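Local coordinates for ulvan Lyase-PL25 (Pseudoalteromonas sp. PLSV, PDB 5UAM), which degrades ulvan, the main cell-wall polysaccharide of green seaweeds of the order Ulvales, acting as a polysaccharide lyase, at residues Phe29-Gly35 with Val55-Pro60; Val34-Leu38 with Leu429-Lys433. The contacts are given in a common frame with arbitrary orientation. Residue numbers count along the deposited sequence, not the author numbering.

In the fold
A beta-propeller has to close its ring, and here strand 30-33, from the start of the chain, completes the blade formed by 412-415, 428-433 and 439-444 near its end. Both contacts spring from this closure, have their centres about 7 Å apart and share V34 and G35. Contact 1 comes first along the chain and packs 29-35 on strand 52-58 of the next blade; contact 2 follows the chain into the connecting loop, 34-38, which lies against strand 428-433 of the closing blade, 391 residues on. Q58 N and P37 O, 3.1 Å apart, probably form a hydrogen bond that joins them. The loop thus spans two blades and carries N36, which probably binds substrate.

Contact 1 of 2, residues Phe29-Gly35 with Val55-Pro60; sequences FADNGVG and VSYQGP
In this beta-propeller, two neighbouring blades meet where F29-G35, on the outermost strand of one, packs against V55-P60 of the next. The axes of strands 30-33 and 55-58 approach to 7.4 Å at 40°, and the backbones converge from 9.9 Å between the CA atoms of F29 and V55 to 4.3 Å between those of G33 and G59. Aromatic side chains fill the wide end. F29 and Y57 both take the p rotamer, and the edge of F29 meets the face of Y57 in an offset edge-to-face pair (centroids 5.9 Å apart, planes at 74°), while F29 CZ lies 3.7 Å from V55 CG2. N32, also p, accepts a 2.7 Å hydrogen bond at OD1 from Y57 OH. At the narrow end the backbones touch through CA-H...O contacts, G33 CA to Q58 O (3.4 Å) and G59 CA to N32 O (3.5 Å), and V34 N donates to Q58 O (3.2 Å). Q58 extends (chi1, chi2 t), then turns at chi3 -83°, so NE2 serves both N98, a probable substrate-binding residue, and V34 O, 3.0 Å away.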
# COMPACT_ATOMS: atom_id res chain seq x y z
N PHE A 29 -11.19 17.26 3.76
CA PHE A 29 -11.52 17.69 2.40
C PHE A 29 -12.67 16.91 1.79
O PHE A 29 -13.16 17.31 0.73
CB PHE A 29 -10.29 17.61 1.49
CG PHE A 29 -9.79 16.21 1.24
CD1 PHE A 29 -10.34 15.44 0.22
CD2 PHE A 29 -8.77 15.67 2.00
CE1 PHE A 29 -9.90 14.15 0.00
CE2 PHE A 29 -8.32 14.38 1.78
CZ PHE A 29 -8.90 13.61 0.78
N ALA A 30 -13.12 15.83 2.43
CA ALA A 30 -14.26 15.04 2.00
C ALA A 30 -14.78 14.28 3.21
O ALA A 30 -14.06 14.08 4.19
CB ALA A 30 -13.86 14.05 0.90
N ASP A 31 -16.04 13.87 3.13
CA ASP A 31 -16.67 13.20 4.27
C ASP A 31 -17.48 11.97 3.85
O ASP A 31 -18.44 11.61 4.53
CB ASP A 31 -17.55 14.17 5.06
CG ASP A 31 -18.66 14.77 4.24
OD1 ASP A 31 -18.79 14.44 3.05
OD2 ASP A 31 -19.43 15.56 4.83
N ASN A 32 -17.06 11.29 2.78
CA ASN A 32 -17.82 10.16 2.25
C ASN A 32 -17.00 8.88 2.13
O ASN A 32 -17.41 7.96 1.42
CB ASN A 32 -18.44 10.50 0.89
CG ASN A 32 -17.43 10.75 -0.19
OD1 ASN A 32 -16.23 10.92 0.07
ND2 ASN A 32 -17.90 10.78 -1.44
N GLY A 33 -15.88 8.75 2.84
CA GLY A 33 -15.15 7.50 2.81
C GLY A 33 -15.96 6.36 3.39
O GLY A 33 -16.84 6.57 4.22
N VAL A 34 -15.65 5.13 2.96
CA VAL A 34 -16.28 3.93 3.50
C VAL A 34 -15.23 2.88 3.84
O VAL A 34 -14.14 2.84 3.26
CB VAL A 34 -17.35 3.29 2.59
CG1 VAL A 34 -18.36 4.33 2.17
CG2 VAL A 34 -16.74 2.61 1.39
N GLY A 35 -15.59 2.02 4.79
CA GLY A 35 -14.74 0.87 5.12
C GLY A 35 -13.40 1.32 5.64
O GLY A 35 -13.32 2.11 6.59
N VAL A 55 -5.21 13.51 -4.67
CA VAL A 55 -5.48 12.55 -3.60
C VAL A 55 -6.62 11.63 -4.02
O VAL A 55 -7.58 12.08 -4.67
CB VAL A 55 -5.80 13.26 -2.28
CG1 VAL A 55 -4.60 14.13 -1.85
CG2 VAL A 55 -7.07 14.11 -2.38
N SER A 56 -6.51 10.35 -3.67
CA SER A 56 -7.57 9.39 -3.98
C SER A 56 -7.83 8.47 -2.79
O SER A 56 -6.94 8.17 -1.99
CB SER A 56 -7.24 8.56 -5.22
OG SER A 56 -6.20 7.63 -4.99
N TYR A 57 -9.08 8.03 -2.69
CA TYR A 57 -9.53 7.21 -1.56
C TYR A 57 -10.80 6.48 -1.99
O TYR A 57 -11.40 6.77 -3.02
CB TYR A 57 -9.78 8.07 -0.29
CG TYR A 57 -10.91 9.04 -0.52
CD1 TYR A 57 -10.71 10.24 -1.21
CD2 TYR A 57 -12.20 8.74 -0.10
CE1 TYR A 57 -11.76 11.09 -1.49
CE2 TYR A 57 -13.27 9.60 -0.37
CZ TYR A 57 -13.04 10.77 -1.07
OH TYR A 57 -14.09 11.62 -1.33
N GLN A 58 -11.22 5.53 -1.16
CA GLN A 58 -12.41 4.73 -1.42
C GLN A 58 -13.65 5.38 -0.80
O GLN A 58 -13.72 5.59 0.41
CB GLN A 58 -12.18 3.35 -0.82
CG GLN A 58 -13.31 2.40 -0.94
CD GLN A 58 -12.98 1.12 -0.24
OE1 GLN A 58 -12.31 0.26 -0.79
NE2 GLN A 58 -13.40 1.01 1.00
N GLY A 59 -14.62 5.68 -1.66
CA GLY A 59 -15.85 6.34 -1.28
C GLY A 59 -17.05 5.42 -1.37
O GLY A 59 -16.92 4.19 -1.35
N PRO A 60 -18.25 6.00 -1.45
CA PRO A 60 -19.48 5.19 -1.46
C PRO A 60 -19.44 4.08 -2.49
O PRO A 60 -18.90 4.24 -3.60
CB PRO A 60 -20.57 6.22 -1.77
CG PRO A 60 -20.02 7.51 -1.21
CD PRO A 60 -18.53 7.44 -1.49

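Contact 2 of 2, residues Val34-Leu38 with Leu429-Lys433; sequences VGNPL and LVAEK
Loop-on-strand packing, where the connection between two blades lies against the first of them, joins V34-L38, which leaves strand 30-33, to L429-K433 of strand 428-433. The touching parts run nearly antiparallel, with their end-to-end directions 161° apart, but their backbones are not paired: the nearest CA atoms are 6.4 Å apart for P37 and A431 and 7.5 Å for N36 and K433, leaving side chains to bridge the gap. G35 turns the loop with a positive phi (62/-128), P37 bends it again (-78/-10), and L38 resumes an extended course (-148/158). Along the strand, the CA-to-CB bonds of L429, A431 and K433 point toward the loop, whereas those of V430 and E432 point away; V430 meets L406 of the adjacent blade. The principle illustrated is propeller closure: N-terminal and C-terminal strands share a blade, and the chain then crosses to the next one. Apolar contacts occupy the middle and the L38 end. With chi1 m and chi2 t, L38 sets CD1 3.4 Å from L429 C and 3.6 Å from L429 CB, while P37 CD rests 3.7 Å from A431 CB. The N36 end is polar. K433, in the m, t, m, t conformer given of two, brings CD to 3.7 Å from G35 O. Its NZ donates to OD1 of N36 (chi1 m) at 3.1 Å. N36, a probable substrate-binding residue, is also held through its backbone N by N98 OD1.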
# COMPACT_ATOMS: atom_id res chain seq x y z
N VAL A 34 -15.65 5.13 2.96
CA VAL A 34 -16.28 3.93 3.50
C VAL A 34 -15.23 2.88 3.84
O VAL A 34 -14.14 2.84 3.26
CB VAL A 34 -17.35 3.29 2.59
CG1 VAL A 34 -18.36 4.33 2.17
CG2 VAL A 34 -16.74 2.61 1.39
N GLY A 35 -15.59 2.02 4.79
CA GLY A 35 -14.74 0.87 5.12
C GLY A 35 -13.40 1.32 5.64
O GLY A 35 -13.32 2.11 6.59
N ASN A 36 -12.32 0.81 5.05
CA ASN A 36 -10.97 1.35 5.21
C ASN A 36 -10.69 2.15 3.95
O ASN A 36 -10.47 1.56 2.88
CB ASN A 36 -9.92 0.24 5.33
CG ASN A 36 -10.06 -0.57 6.56
OD1 ASN A 36 -10.60 -0.13 7.58
ND2 ASN A 36 -9.58 -1.80 6.49
N PRO A 37 -10.72 3.49 3.98
CA PRO A 37 -10.65 4.22 2.71
C PRO A 37 -9.26 4.33 2.12
O PRO A 37 -9.15 4.73 0.95
CB PRO A 37 -11.18 5.61 3.07
CG PRO A 37 -12.04 5.40 4.25
CD PRO A 37 -11.36 4.29 5.03
N LEU A 38 -8.24 3.94 2.88
CA LEU A 38 -6.84 4.09 2.53
C LEU A 38 -6.08 2.94 3.16
O LEU A 38 -6.51 2.37 4.16
CB LEU A 38 -6.26 5.35 3.17
CG LEU A 38 -6.89 6.69 2.80
CD1 LEU A 38 -6.43 7.75 3.79
CD2 LEU A 38 -6.52 7.07 1.39
N LEU A 429 -2.26 10.91 3.54
CA LEU A 429 -3.72 10.90 3.65
C LEU A 429 -4.15 10.09 4.86
O LEU A 429 -3.52 9.08 5.22
CB LEU A 429 -4.33 10.32 2.38
CG LEU A 429 -4.20 11.25 1.19
CD1 LEU A 429 -4.28 10.51 -0.12
CD2 LEU A 429 -5.29 12.31 1.25
N VAL A 430 -5.24 10.53 5.51
CA VAL A 430 -5.72 9.92 6.74
C VAL A 430 -7.24 9.83 6.64
O VAL A 430 -7.89 10.77 6.18
CB VAL A 430 -5.37 10.79 7.97
CG1 VAL A 430 -5.60 9.99 9.26
CG2 VAL A 430 -3.96 11.30 7.90
N ALA A 431 -7.79 8.71 7.10
CA ALA A 431 -9.24 8.52 7.20
C ALA A 431 -9.62 8.31 8.65
O ALA A 431 -9.06 7.46 9.33
CB ALA A 431 -9.66 7.30 6.36
N GLU A 432 -10.59 9.10 9.12
CA GLU A 432 -11.03 9.07 10.51
C GLU A 432 -12.18 8.07 10.61
O GLU A 432 -13.36 8.42 10.44
CB GLU A 432 -11.46 10.47 10.94
CG GLU A 432 -11.98 10.60 12.36
CD GLU A 432 -12.57 11.96 12.62
OE1 GLU A 432 -12.81 12.71 11.65
OE2 GLU A 432 -12.78 12.28 13.79
N LYS A 433 -11.86 6.81 10.86
CA LYS A 433 -12.87 5.76 10.93
C LYS A 433 -13.63 5.87 12.24
O LYS A 433 -13.05 5.75 13.32
CB LYS A 433 -12.20 4.40 10.84
CG LYS A 433 -11.45 4.19 9.54
CD LYS A 433 -11.00 2.76 9.39
CE LYS A 433 -9.88 2.43 10.34
NZ LYS A 433 -9.40 1.02 10.16